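Local coordinates for protein quinone oxidoreductase (Coxiella burnetii, PDB 3TQH) that binds NADPH and probably uses it to reduce quinones, as a member of the medium-chain dehydrogenase/reductase family, at residues A[19-24]-A[51-56]; A[146-151]-A[238-243]. All coordinates share one frame; numbering follows the deposited sequence.

Contact 1: A[19-24]-A[51-56]; sequences KVLKLV and KTRNGS. With NDP (NADPH dihydro-nicotinamide-adenine-dinucleotide phosphate), chain B; SO4 (sulfate ion), chain C.
Val20 and Leu21 meet Arg53 through carbon atoms, and no hydrogen bond joins 19-24 to 51-56. Methyl CG2 of Val20 lies 3.5 Å from CD of Arg53, and the two side chains run aslant. Methyl CD2 of Leu21 comes to 3.9 Å from CG of Arg53, nearly at a right angle to that chain. CG of Arg53 stands anti to the backbone N (chi1 -172°), which carries it towards these two residues. The chain then bends at chi2 and chi3. CG and CD lie against Val20 and Leu21, while the guanidinium turns to other partners. Arg53 is buried, and its guanidinium forms a salt bridge with Glu308 and hydrogen bonds with His304 and the carbonyl of Gly16.

A second set of bonds lies within 51-56, where the chain leaves helical geometry. OD1 of Asn54 takes two donors in its carbonyl plane: OG of Ser56 at 2.7 Å, on a lone pair, and N of Ser56 at 3.0 Å. The latter bond makes an Asx turn. Gly55, between Asn54 and Ser56, has positive phi.

Ligand bonds come from Lys51, whose extended chain ends among three acceptors. NZ of Lys51 hydrogen-bonds O3D of NADPH at 2.7 Å and O2D of NADPH at 2.9 Å. The same NZ of Lys51 also bonds O4 of a sulfate, probably left by crystallisation, at 3.2 Å. The lysine thus grips both hydroxyls of the nicotinamide ribose. Helix 47-53 therefore joins the hairpin of strands 6-12 and 21-27, in the GroES-like catalytic domain of this family, to the NADPH site.

Contact 2: A[146-151]-A[238-243]; sequences NQAEVK and TGCIVS
Ala148 is the tight spot of this contact, set against Cys240 and Val242 of strand 239-243. SG of Cys240 lies 3.7 Å from CA of Ala148 and 4.0 Å from its CB. The thiol stands between the backbone N and the carbonyl carbon of its own residue (chi1 66°), and this turns the sulfur to the alanine. CG2 of Val242 lies 4.0 Å from CB of Ala148. The small alanine thus sits against two neighbours on one face of the strand. Ala218 and Ile220 of strand 216-221 also touch it.

This is a helix end laid on the parallel sheet of the Rossmann-type nucleotide-binding domain. Strand 239-243 runs between strands 216-221 and 262-264. Cys240 and Val242 face the end of helix 135-147, whereas Ile241 points away and packs on Val252 of helix 249-258. A Schellman motif finishes helix 135-147, with Glu149 at positive phi and its N bonded to O of Asn146 at 2.9 Å.

Packing thins towards Gln147, which is partly exposed. Only its aliphatic part takes part here: CG of Gln147 is 3.9 Å from CG2 of Val242. The chain bends at chi2 (67°), the turn about CB-CG that sets the direction of CD. Phe264 lies beside this residue as well. Beyond Ala148 the chain turns to solvent at Glu149 and Lys151.

The two contacts lie on opposite sides of the chain's centre, with centres 34 Å apart, and share no helix or strand. Contact 1 belongs to the GroES-like part and contact 2 to the Rossmann-type part. Both are largely buried and meet mainly through carbon and sulfur atoms, with no hydrogen bond across. Their settings differ. Contact 1 rests on the methylenes of a buried arginine whose charge is met from helix 300-308, and it includes a lysine bound to NADPH. Contact 2 is a helix end on a sheet face, built from uncharged side chains, chiefly Ala148, Cys240 and Val242. It does not touch the cofactor: the Val242 side chain stays about 8 Å away, though near Val244 and Leu266 of the NADPH site.

Contact 1: A[19-24]-A[51-56]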
# COMPACT_ATOMS: atom_id res chain seq x y z
N LYS A 19 12.51 -9.51 -14.93
CA LYS A 19 13.93 -9.61 -15.31
C LYS A 19 14.59 -8.28 -15.70
O LYS A 19 15.82 -8.20 -15.73
CB LYS A 19 14.11 -10.60 -16.48
CG LYS A 19 14.24 -12.08 -16.09
CD LYS A 19 14.90 -12.88 -17.21
CE LYS A 19 14.71 -14.39 -17.03
NZ LYS A 19 15.56 -15.19 -17.97
N VAL A 20 13.78 -7.26 -16.01
CA VAL A 20 14.32 -5.94 -16.40
C VAL A 20 14.87 -5.13 -15.22
O VAL A 20 15.52 -4.11 -15.43
CB VAL A 20 13.27 -5.06 -17.15
CG1 VAL A 20 12.74 -5.79 -18.38
CG2 VAL A 20 12.14 -4.65 -16.23
N LEU A 21 14.59 -5.57 -14.00
CA LEU A 21 15.15 -4.94 -12.81
C LEU A 21 16.62 -5.28 -12.68
O LEU A 21 17.01 -6.44 -12.82
CB LEU A 21 14.40 -5.41 -11.57
CG LEU A 21 12.94 -5.01 -11.43
CD1 LEU A 21 12.43 -5.43 -10.07
CD2 LEU A 21 12.74 -3.54 -11.62
N LYS A 22 17.45 -4.27 -12.40
CA LYS A 22 18.89 -4.46 -12.25
C LYS A 22 19.41 -3.73 -11.02
O LYS A 22 18.98 -2.62 -10.72
CB LYS A 22 19.64 -3.92 -13.48
CG LYS A 22 18.97 -4.21 -14.82
CD LYS A 22 19.85 -3.77 -15.99
CE LYS A 22 19.81 -2.26 -16.19
NZ LYS A 22 21.00 -1.77 -16.94
N LEU A 23 20.33 -4.37 -10.30
CA LEU A 23 21.06 -3.72 -9.23
C LEU A 23 22.18 -2.93 -9.89
O LEU A 23 23.05 -3.51 -10.54
CB LEU A 23 21.62 -4.74 -8.23
CG LEU A 23 22.20 -4.19 -6.91
CD1 LEU A 23 21.10 -3.57 -6.07
CD2 LEU A 23 22.91 -5.28 -6.14
N VAL A 24 22.15 -1.61 -9.73
CA VAL A 24 22.98 -0.70 -10.50
C VAL A 24 23.68 0.30 -9.59
O VAL A 24 23.14 0.71 -8.56
CB VAL A 24 22.11 0.05 -11.56
CG1 VAL A 24 22.68 1.42 -11.90
CG2 VAL A 24 21.95 -0.78 -12.81
N LYS A 51 3.25 -2.63 -11.73
CA LYS A 51 2.42 -2.01 -12.76
C LYS A 51 3.17 -0.88 -13.47
O LYS A 51 2.92 -0.60 -14.64
CB LYS A 51 1.13 -1.45 -12.15
CG LYS A 51 0.22 -2.50 -11.51
CD LYS A 51 -0.85 -1.84 -10.66
CE LYS A 51 -1.85 -2.85 -10.12
NZ LYS A 51 -3.05 -2.19 -9.52
N THR A 52 4.06 -0.21 -12.74
CA THR A 52 4.90 0.83 -13.33
C THR A 52 5.95 0.14 -14.20
O THR A 52 6.11 0.48 -15.37
CB THR A 52 5.57 1.69 -12.24
OG1 THR A 52 4.57 2.27 -11.39
CG2 THR A 52 6.41 2.81 -12.85
N ARG A 53 6.61 -0.85 -13.61
CA ARG A 53 7.67 -1.60 -14.28
C ARG A 53 7.20 -2.32 -15.55
O ARG A 53 7.94 -2.36 -16.53
CB ARG A 53 8.30 -2.61 -13.30
CG ARG A 53 9.54 -3.32 -13.83
CD ARG A 53 9.21 -4.69 -14.38
NE ARG A 53 8.66 -5.51 -13.32
CZ ARG A 53 7.66 -6.38 -13.44
NH1 ARG A 53 7.06 -6.60 -14.60
NH2 ARG A 53 7.26 -7.03 -12.36
N ASN A 54 6.00 -2.88 -15.55
CA ASN A 54 5.49 -3.53 -16.76
C ASN A 54 4.85 -2.55 -17.76
O ASN A 54 4.52 -2.93 -18.89
CB ASN A 54 4.57 -4.74 -16.46
CG ASN A 54 3.23 -4.37 -15.82
OD1 ASN A 54 2.64 -3.32 -16.11
ND2 ASN A 54 2.73 -5.26 -14.97
N GLY A 55 4.69 -1.29 -17.34
CA GLY A 55 4.28 -0.22 -18.24
C GLY A 55 2.78 -0.01 -18.33
O GLY A 55 2.32 0.82 -19.12
N SER A 56 2.01 -0.72 -17.51
CA SER A 56 0.55 -0.66 -17.58
C SER A 56 -0.02 0.53 -16.83
O SER A 56 -1.07 1.05 -17.20
CB SER A 56 -0.07 -1.96 -17.04
OG SER A 56 0.24 -2.15 -15.67
PA NDP B . -1.65 -7.25 -2.74
O1A NDP B . -0.81 -7.76 -3.84
O2A NDP B . -0.91 -7.18 -1.47
O5B NDP B . -2.93 -8.20 -2.54
C5B NDP B . -2.77 -9.60 -2.64
C4B NDP B . -4.02 -10.30 -2.13
O4B NDP B . -5.02 -10.24 -3.12
C3B NDP B . -3.82 -11.78 -1.82
O3B NDP B . -3.83 -11.97 -0.42
C2B NDP B . -4.98 -12.49 -2.51
O2B NDP B . -5.68 -13.36 -1.64
C1B NDP B . -5.87 -11.35 -2.95
N9A NDP B . -6.60 -11.59 -4.21
C8A NDP B . -6.06 -11.78 -5.46
N7A NDP B . -7.06 -11.94 -6.34
C5A NDP B . -8.23 -11.86 -5.68
C6A NDP B . -9.55 -11.96 -6.11
N6A NDP B . -9.80 -12.18 -7.39
N1A NDP B . -10.58 -11.84 -5.20
C2A NDP B . -10.29 -11.62 -3.87
N3A NDP B . -8.98 -11.51 -3.43
C4A NDP B . -7.96 -11.63 -4.34
O3 NDP B . -2.28 -5.82 -3.13
PN NDP B . -2.49 -4.55 -2.15
O1N NDP B . -1.17 -3.93 -1.89
O2N NDP B . -3.37 -4.86 -1.02
O5D NDP B . -3.29 -3.58 -3.16
C5D NDP B . -4.49 -3.99 -3.79
C4D NDP B . -4.79 -3.06 -4.96
O4D NDP B . -4.97 -1.73 -4.51
C3D NDP B . -3.64 -3.05 -5.97
O3D NDP B . -4.17 -3.14 -7.28
C2D NDP B . -2.96 -1.72 -5.73
O2D NDP B . -2.33 -1.21 -6.90
C1D NDP B . -4.11 -0.85 -5.23
N1N NDP B . -3.72 0.29 -4.36
C2N NDP B . -4.22 1.52 -4.68
C3N NDP B . -3.87 2.67 -3.97
C7N NDP B . -4.43 4.02 -4.32
O7N NDP B . -4.02 5.14 -3.57
N7N NDP B . -5.29 4.13 -5.33
C4N NDP B . -2.90 2.53 -2.83
C5N NDP B . -2.40 1.15 -2.53
C6N NDP B . -2.84 0.09 -3.32
P2B NDP B . -5.58 -14.96 -1.80
O1X NDP B . -6.19 -15.59 -0.58
O2X NDP B . -4.14 -15.38 -1.91
O3X NDP B . -6.33 -15.44 -3.02
S SO4 C . -2.80 1.90 -8.40
O1 SO4 C . -2.08 1.93 -7.12
O2 SO4 C . -4.22 1.66 -8.19
O3 SO4 C . -2.62 3.18 -9.09
O4 SO4 C . -2.25 0.85 -9.24

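Contact 2: A[146-151]-A[238-243]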
# COMPACT_ATOMS: atom_id res chain seq x y z
N ASN A 146 -12.41 5.42 5.89
CA ASN A 146 -12.94 6.78 6.13
C ASN A 146 -13.82 7.28 4.98
O ASN A 146 -14.85 7.89 5.22
CB ASN A 146 -11.81 7.79 6.35
CG ASN A 146 -11.13 7.66 7.71
OD1 ASN A 146 -11.55 6.89 8.58
ND2 ASN A 146 -10.05 8.42 7.89
N GLN A 147 -13.39 7.05 3.75
CA GLN A 147 -14.22 7.41 2.59
C GLN A 147 -15.60 6.71 2.65
O GLN A 147 -16.62 7.30 2.30
CB GLN A 147 -13.49 7.07 1.28
CG GLN A 147 -14.26 7.42 0.01
CD GLN A 147 -14.43 8.92 -0.19
OE1 GLN A 147 -15.48 9.49 0.12
NE2 GLN A 147 -13.39 9.57 -0.70
N ALA A 148 -15.60 5.46 3.10
CA ALA A 148 -16.84 4.69 3.29
C ALA A 148 -17.64 5.08 4.55
O ALA A 148 -18.74 4.57 4.76
CB ALA A 148 -16.53 3.20 3.34
N GLU A 149 -17.09 5.98 5.37
CA GLU A 149 -17.75 6.43 6.60
C GLU A 149 -18.27 5.25 7.44
O GLU A 149 -19.42 5.23 7.88
CB GLU A 149 -18.89 7.40 6.27
CG GLU A 149 -18.43 8.67 5.56
CD GLU A 149 -19.51 9.74 5.52
OE1 GLU A 149 -20.70 9.40 5.77
OE2 GLU A 149 -19.19 10.91 5.25
N VAL A 150 -17.40 4.28 7.64
CA VAL A 150 -17.71 3.11 8.45
C VAL A 150 -17.94 3.47 9.93
O VAL A 150 -17.11 4.14 10.55
CB VAL A 150 -16.57 2.08 8.30
CG1 VAL A 150 -16.53 1.14 9.49
CG2 VAL A 150 -16.73 1.32 6.99
N LYS A 151 -19.08 3.03 10.47
CA LYS A 151 -19.41 3.21 11.90
C LYS A 151 -19.66 1.85 12.54
O LYS A 151 -19.80 0.85 11.84
CB LYS A 151 -20.69 4.05 12.05
CG LYS A 151 -20.58 5.51 11.64
CD LYS A 151 -21.95 6.19 11.73
CE LYS A 151 -21.88 7.72 11.63
NZ LYS A 151 -23.11 8.41 12.17
N THR A 238 -28.35 2.66 0.79
CA THR A 238 -27.48 3.71 1.31
C THR A 238 -25.98 3.35 1.30
O THR A 238 -25.16 4.15 1.74
CB THR A 238 -27.84 4.05 2.77
OG1 THR A 238 -27.87 2.84 3.55
CG2 THR A 238 -29.18 4.72 2.83
N GLY A 239 -25.64 2.17 0.83
CA GLY A 239 -24.25 1.71 0.86
C GLY A 239 -23.40 2.35 -0.22
O GLY A 239 -23.91 2.91 -1.19
N CYS A 240 -22.09 2.26 -0.04
CA CYS A 240 -21.14 2.78 -1.02
C CYS A 240 -20.00 1.81 -1.25
O CYS A 240 -19.63 1.03 -0.38
CB CYS A 240 -20.58 4.13 -0.56
SG CYS A 240 -19.56 4.00 0.92
N ILE A 241 -19.44 1.87 -2.46
CA ILE A 241 -18.26 1.09 -2.81
C ILE A 241 -17.07 2.04 -2.99
O ILE A 241 -17.18 3.07 -3.66
CB ILE A 241 -18.50 0.21 -4.07
CG1 ILE A 241 -17.25 -0.60 -4.42
CG2 ILE A 241 -18.95 1.05 -5.27
CD1 ILE A 241 -17.45 -1.54 -5.60
N VAL A 242 -15.96 1.69 -2.35
CA VAL A 242 -14.69 2.37 -2.54
C VAL A 242 -13.79 1.44 -3.34
O VAL A 242 -13.25 0.47 -2.80
CB VAL A 242 -14.02 2.72 -1.21
CG1 VAL A 242 -12.71 3.44 -1.44
CG2 VAL A 242 -14.96 3.58 -0.36
N SER A 243 -13.66 1.72 -4.63
CA SER A 243 -12.84 0.90 -5.51
C SER A 243 -11.45 1.49 -5.60
O SER A 243 -11.26 2.56 -6.17
CB SER A 243 -13.49 0.78 -6.90
OG SER A 243 -12.98 -0.35 -7.59